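PDB 1VKO: inositol-3-phosphate synthase from Caenorhabditis elegans, which binds nicotinamide-adenine-dinucleotide in a Rossmann-type domain and belongs to the myo-inositol-1-phosphate synthase family, here as an assembly of four chains. Local coordinates for residues K183-P186 with F187-I191; R500-S503 with T504-L508; M521-E524 with F525-L529. All coordinates share one frame; numbering follows the deposited sequence.

In the fold
All three interactions are local, each joining residues a few positions apart on one continuous piece of chain. Interaction 1 lies partly buried near the surface on helix 178-188, its centre about 27 Å from the chain's centre, and combines a salt bridge with an apolar side turned to helix 87-100. Interaction 2 is buried in helix 498-513, its centre about 14 Å from the chain's centre, where threonine hydroxyls and a ring face accompany the helical bonds. Interaction 3 has no regular helix and relies on phenylalanine faces and a 3-10 turn. Interactions 2 and 3, with centres about 23 Å apart, both touch the second subunit, whereas no other chain reaches interaction 1.

Interaction 1 (K183-P186 with F187-I191)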
# COMPACT_ATOMS: atom_id res chain seq x y z
N LYS A 183 33.76 -3.85 -14.74
CA LYS A 183 34.76 -2.91 -14.30
C LYS A 183 35.49 -3.40 -13.05
O LYS A 183 36.71 -3.22 -12.93
CB LYS A 183 34.10 -1.55 -14.01
CG LYS A 183 33.84 -0.74 -15.29
CD LYS A 183 33.04 0.52 -15.02
CE LYS A 183 33.16 1.44 -16.21
NZ LYS A 183 32.81 2.85 -15.89
N LEU A 184 34.74 -4.01 -12.11
CA LEU A 184 35.33 -4.52 -10.87
C LEU A 184 36.05 -5.87 -10.99
O LEU A 184 36.77 -6.28 -10.07
CB LEU A 184 34.31 -4.59 -9.78
CG LEU A 184 33.83 -3.28 -9.15
CD1 LEU A 184 32.67 -3.70 -8.40
CD2 LEU A 184 34.88 -2.72 -8.20
N ARG A 185 35.90 -6.53 -12.14
CA ARG A 185 36.47 -7.86 -12.35
C ARG A 185 38.00 -8.02 -12.03
O ARG A 185 38.37 -8.92 -11.28
CB ARG A 185 36.12 -8.36 -13.77
CG ARG A 185 36.97 -9.52 -14.25
CD ARG A 185 36.34 -10.33 -15.38
NE ARG A 185 36.73 -11.75 -15.31
CZ ARG A 185 36.38 -12.69 -16.18
NH1 ARG A 185 35.62 -12.37 -17.22
NH2 ARG A 185 36.80 -13.95 -16.04
N PRO A 186 38.89 -7.18 -12.57
CA PRO A 186 40.33 -7.36 -12.29
C PRO A 186 40.73 -7.08 -10.83
O PRO A 186 41.87 -7.33 -10.44
CB PRO A 186 40.99 -6.36 -13.24
CG PRO A 186 39.98 -5.32 -13.44
CD PRO A 186 38.65 -6.03 -13.46
N PHE A 187 39.79 -6.58 -10.02
CA PHE A 187 40.08 -6.32 -8.62
C PHE A 187 39.52 -7.44 -7.72
O PHE A 187 40.16 -7.86 -6.75
CB PHE A 187 39.51 -4.97 -8.18
CG PHE A 187 39.98 -3.80 -9.00
CD1 PHE A 187 39.27 -3.38 -10.13
CD2 PHE A 187 41.12 -3.08 -8.62
CE1 PHE A 187 39.69 -2.29 -10.88
CE2 PHE A 187 41.53 -1.99 -9.36
CZ PHE A 187 40.82 -1.59 -10.50
N MET A 188 38.34 -7.93 -8.08
CA MET A 188 37.60 -8.86 -7.25
C MET A 188 37.95 -10.27 -7.59
O MET A 188 37.99 -11.12 -6.71
CB MET A 188 36.11 -8.70 -7.49
CG MET A 188 35.61 -7.38 -7.13
SD MET A 188 35.53 -7.17 -5.35
CE MET A 188 33.90 -7.90 -5.01
N GLU A 189 38.18 -10.52 -8.89
CA GLU A 189 38.44 -11.88 -9.35
C GLU A 189 39.62 -12.58 -8.64
O GLU A 189 39.50 -13.73 -8.27
CB GLU A 189 38.54 -11.97 -10.89
CG GLU A 189 38.59 -13.40 -11.43
CD GLU A 189 38.53 -13.51 -12.95
OE1 GLU A 189 39.11 -12.63 -13.66
OE2 GLU A 189 37.90 -14.48 -13.42
N PRO A 190 40.77 -11.90 -8.47
CA PRO A 190 41.89 -12.51 -7.73
C PRO A 190 41.56 -12.87 -6.29
O PRO A 190 42.31 -13.62 -5.69
CB PRO A 190 42.94 -11.38 -7.73
CG PRO A 190 42.64 -10.61 -8.93
CD PRO A 190 41.15 -10.58 -9.01
N ILE A 191 40.47 -12.35 -5.73
CA ILE A 191 40.21 -12.59 -4.31
C ILE A 191 39.39 -13.86 -4.08
O ILE A 191 38.26 -13.98 -4.50
CB ILE A 191 39.56 -11.38 -3.62
CG1 ILE A 191 40.22 -10.07 -4.06
CG2 ILE A 191 39.66 -11.52 -2.10
CD1 ILE A 191 39.44 -8.82 -3.62
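The backbone bonds from M188 N to L184 O (3.0 Å) and from E189 N to R185 O (2.9 Å) carry the helical bonding of helix 178-188 through F187 and M188, and F187 N also donates to L184 O. L184 O therefore accepts two bonds: M188 N arrives nearly in line with the carbonyl, at a C=O...N angle of 166°, whereas F187 N comes from above its plane. P186 kinks this helix because its nitrogen has no hydrogen to give to the turn before. A type I beta turn from M188 to I191 overlaps it, closed by I191 N to M188 O at 2.9 Å, and I191 bonds through its backbone to L166.

The side chains divide by chemistry. K183 O and L184 O lie near the F187 ring plane at its edge, with F187 CE1 3.7 Å from K183 O, while P186 CG lies 3.9 Å from F187 CD1 as the two side chains pass at a slant. The ring also meets F97 and Y101, which places this side of the helix against helix 87-100 and the residues just after it. M188 CG passes L184 CB at 4.1 Å; both residues touch F97 and M170.

R185 and E189 lie alongside each other, one helical turn apart, and form a side-on salt bridge. The first torsion of R185 (chi1 163°) and a bend at chi3 set NE and NH2 along the E189 carboxylate. The guanidinium and carboxylate planes are 55° apart: R185 NE meets E189 OE1 at 3.0 Å from above the carboxylate plane, and R185 NH2 reaches E189 OE2 at 2.9 Å on its syn side, somewhat out of plane.

Interaction 2 (R500-S503 with T504-L508); sequences RQFS and TLTKL
The backbone oxygen F502 O receives T506 N at 2.9 Å, in the plane of the carbonyl, with an N-H...O angle of 154°; T506 OG1 lies 3.1 Å from the same F502 O. The same alpha-helical i to i+4 pattern holds for K507 N to S503 O at 2.9 Å and T504 N to R500 O at 3.2 Å. T506 OG1 sits between its own backbone N and carbonyl carbon (chi1 52°), which turns the hydroxyl back toward F502 O and directs the methyl to the F502 ring. There T506 CG2 makes a CH-pi contact, 3.9 Å from the F502 ring centroid and 17° off its normal, over one face but displaced toward the rim.

T504 OG1 approaches R500 O at 3.1 Å, but its hydroxyl also bonds to D520 O of the second subunit. The K507 amine forms salt bridges with D518 and D520 of that subunit. At the start of 500-503, Q501 NE2 bonds to S495 O and Q501 OE1 to K326 NZ of the pyrophosphate pocket. The side of helix 498-513 that carries R500, T504 and K507 meets both D338 of helix 329-342, which pairs with R500, and the second subunit, while Q501 and L505 touch L481 in a loop of the same chain.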
# COMPACT_ATOMS: atom_id res chain seq x y z
N ARG A 500 17.44 8.40 18.84
CA ARG A 500 18.02 8.54 20.15
C ARG A 500 19.46 7.98 20.17
O ARG A 500 20.36 8.51 20.86
CB ARG A 500 17.11 7.86 21.18
CG ARG A 500 15.62 8.24 21.06
CD ARG A 500 15.10 9.22 22.13
NE ARG A 500 13.64 9.11 22.32
CZ ARG A 500 12.76 10.11 22.20
NH1 ARG A 500 13.15 11.35 21.91
NH2 ARG A 500 11.46 9.87 22.39
N GLN A 501 19.68 6.92 19.39
CA GLN A 501 20.97 6.25 19.29
C GLN A 501 21.97 7.09 18.50
O GLN A 501 23.19 6.95 18.64
CB GLN A 501 20.81 4.88 18.60
CG GLN A 501 20.06 3.81 19.39
CD GLN A 501 19.60 2.68 18.48
OE1 GLN A 501 19.37 2.91 17.30
NE2 GLN A 501 19.50 1.46 19.02
N PHE A 502 21.43 7.91 17.62
CA PHE A 502 22.19 8.80 16.77
C PHE A 502 22.67 10.01 17.58
O PHE A 502 23.81 10.44 17.44
CB PHE A 502 21.32 9.19 15.58
CG PHE A 502 21.91 10.25 14.69
CD1 PHE A 502 22.86 9.94 13.72
CD2 PHE A 502 21.44 11.57 14.76
CE1 PHE A 502 23.39 10.93 12.88
CE2 PHE A 502 21.96 12.57 13.91
CZ PHE A 502 22.93 12.23 12.97
N SER A 503 21.80 10.54 18.44
CA SER A 503 22.23 11.66 19.27
C SER A 503 23.25 11.27 20.31
O SER A 503 24.10 12.09 20.66
CB SER A 503 21.07 12.50 19.82
OG SER A 503 20.03 11.71 20.36
N THR A 504 23.23 10.02 20.74
CA THR A 504 24.31 9.49 21.61
C THR A 504 25.65 9.61 20.89
O THR A 504 26.61 10.17 21.41
CB THR A 504 24.05 8.04 21.97
OG1 THR A 504 22.80 7.94 22.68
CG2 THR A 504 25.06 7.55 22.94
N LEU A 505 25.68 9.11 19.66
CA LEU A 505 26.86 9.14 18.84
C LEU A 505 27.34 10.55 18.51
O LEU A 505 28.51 10.82 18.63
CB LEU A 505 26.60 8.34 17.58
CG LEU A 505 27.72 8.04 16.61
CD1 LEU A 505 28.96 7.48 17.34
CD2 LEU A 505 27.20 7.06 15.56
N THR A 506 26.43 11.46 18.14
CA THR A 506 26.86 12.78 17.70
C THR A 506 27.22 13.68 18.86
O THR A 506 28.08 14.55 18.71
CB THR A 506 25.82 13.47 16.83
OG1 THR A 506 24.56 13.46 17.51
CG2 THR A 506 25.56 12.66 15.56
N LYS A 507 26.59 13.49 20.01
CA LYS A 507 27.03 14.23 21.19
C LYS A 507 28.42 13.75 21.64
O LYS A 507 29.29 14.53 22.02
CB LYS A 507 26.02 14.16 22.33
CG LYS A 507 26.46 15.01 23.53
CD LYS A 507 25.37 15.20 24.56
CE LYS A 507 24.45 16.34 24.21
NZ LYS A 507 23.49 16.58 25.35
N LEU A 508 28.64 12.44 21.56
CA LEU A 508 29.89 11.91 21.99
C LEU A 508 31.01 12.51 21.14
O LEU A 508 31.96 13.05 21.69
CB LEU A 508 29.89 10.36 21.99
CG LEU A 508 31.28 9.73 22.19
CD1 LEU A 508 31.78 9.96 23.60
CD2 LEU A 508 31.34 8.24 21.83

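Interaction 3 (M521-E524 with F525-L529)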
# COMPACT_ATOMS: atom_id res chain seq x y z
N MET A 521 17.84 22.93 21.69
CA MET A 521 16.95 23.95 22.20
C MET A 521 17.61 25.28 21.99
O MET A 521 18.27 25.79 22.90
CB MET A 521 16.65 23.78 23.68
CG MET A 521 15.69 24.84 24.19
SD MET A 521 15.63 25.00 25.98
CE MET A 521 17.27 25.72 26.24
N GLN A 522 17.43 25.86 20.81
CA GLN A 522 18.08 27.11 20.47
C GLN A 522 17.24 28.26 20.98
O GLN A 522 16.52 28.90 20.23
CB GLN A 522 18.29 27.20 18.97
CG GLN A 522 18.79 25.92 18.42
CD GLN A 522 19.21 26.06 17.01
OE1 GLN A 522 18.45 25.72 16.10
NE2 GLN A 522 20.40 26.58 16.80
N ILE A 523 17.37 28.51 22.27
CA ILE A 523 16.56 29.50 22.96
C ILE A 523 16.91 30.96 22.52
O ILE A 523 16.14 31.90 22.76
CB ILE A 523 16.61 29.21 24.51
CG1 ILE A 523 15.52 29.94 25.29
CG2 ILE A 523 18.05 29.40 25.07
CD1 ILE A 523 15.45 29.64 26.79
N GLU A 524 18.04 31.13 21.81
CA GLU A 524 18.45 32.45 21.30
C GLU A 524 17.39 33.04 20.42
O GLU A 524 17.41 34.26 20.20
CB GLU A 524 19.66 32.42 20.36
CG GLU A 524 20.85 31.62 20.74
CD GLU A 524 20.74 30.22 20.22
OE1 GLU A 524 19.95 29.48 20.83
OE2 GLU A 524 21.44 29.88 19.25
N PHE A 525 16.54 32.18 19.84
CA PHE A 525 15.60 32.63 18.81
C PHE A 525 14.34 33.28 19.36
O PHE A 525 13.58 33.91 18.62
CB PHE A 525 15.21 31.47 17.91
CG PHE A 525 16.33 30.86 17.17
CD1 PHE A 525 17.51 31.57 16.94
CD2 PHE A 525 16.19 29.58 16.66
CE1 PHE A 525 18.55 31.00 16.22
CE2 PHE A 525 17.22 29.01 15.94
CZ PHE A 525 18.41 29.72 15.73
N PHE A 526 14.07 33.08 20.63
CA PHE A 526 12.87 33.62 21.24
C PHE A 526 13.20 34.32 22.54
O PHE A 526 12.31 34.68 23.30
CB PHE A 526 11.75 32.57 21.40
CG PHE A 526 12.19 31.25 22.05
CD1 PHE A 526 12.70 30.22 21.28
CD2 PHE A 526 12.03 31.03 23.40
CE1 PHE A 526 13.07 29.01 21.85
CE2 PHE A 526 12.38 29.83 23.98
CZ PHE A 526 12.90 28.81 23.20
N THR A 527 14.50 34.52 22.77
CA THR A 527 14.95 35.32 23.91
C THR A 527 16.06 36.25 23.52
O THR A 527 16.63 36.13 22.43
CB THR A 527 15.52 34.43 25.03
OG1 THR A 527 16.55 33.61 24.50
CG2 THR A 527 14.49 33.45 25.57
N GLN A 528 16.38 37.18 24.41
CA GLN A 528 17.62 37.89 24.26
C GLN A 528 18.74 37.12 24.95
O GLN A 528 18.68 36.84 26.16
CB GLN A 528 17.54 39.35 24.71
CG GLN A 528 18.71 40.18 24.17
CD GLN A 528 18.87 41.52 24.86
OE1 GLN A 528 18.06 42.44 24.65
NE2 GLN A 528 19.91 41.64 25.69
N LEU A 529 19.73 36.75 24.16
CA LEU A 529 20.85 35.93 24.62
C LEU A 529 21.77 36.66 25.61
O LEU A 529 22.51 37.60 25.20
CB LEU A 529 21.67 35.45 23.43
CG LEU A 529 22.73 34.39 23.74
CD1 LEU A 529 22.10 33.09 24.24
CD2 LEU A 529 23.58 34.15 22.50
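Q522, at the centre of an inverse gamma turn, lies alongside F525 and points the same way. Q522 CB stands over one face of the F525 ring, 4.1 Å from its centroid and 27° off the normal, a CH-pi contact. Farther out, Q522 OE1 is 3.5 Å from F525 CE2, with the amide turned 59° from the ring plane; that oxygen bonds to Q137. The backbone Q522 O takes a weak bond from F525 N.

I523 is crossed by F526 at about a right angle. I523 CA makes a CH-pi contact over one face of the F526 ring, 4.1 Å from the centroid, and I523 CG1 comes within 3.4 Å of F526 CE2. F526 has CG between its backbone N and carbonyl carbon (chi1 49°), which folds the ring back under I523. The oxygen I523 O accepts F526 N at 3.2 Å from above the carbonyl plane. T527 OG1 is modelled so close to I523 O that the length is doubtful; its hydroxyl bonds to Y66 of the second subunit.

E524 runs beside L529, with E524 CG 4.0 Å from L529 CD1. The F526 ring meets F472 of the second subunit edge-to-face. The arrangement is that of a short 3-10 turn, residues 523-525, in a C-terminal loop set between Y130 of strand 125-131, met edge-to-face by F525, and a neighbouring subunit.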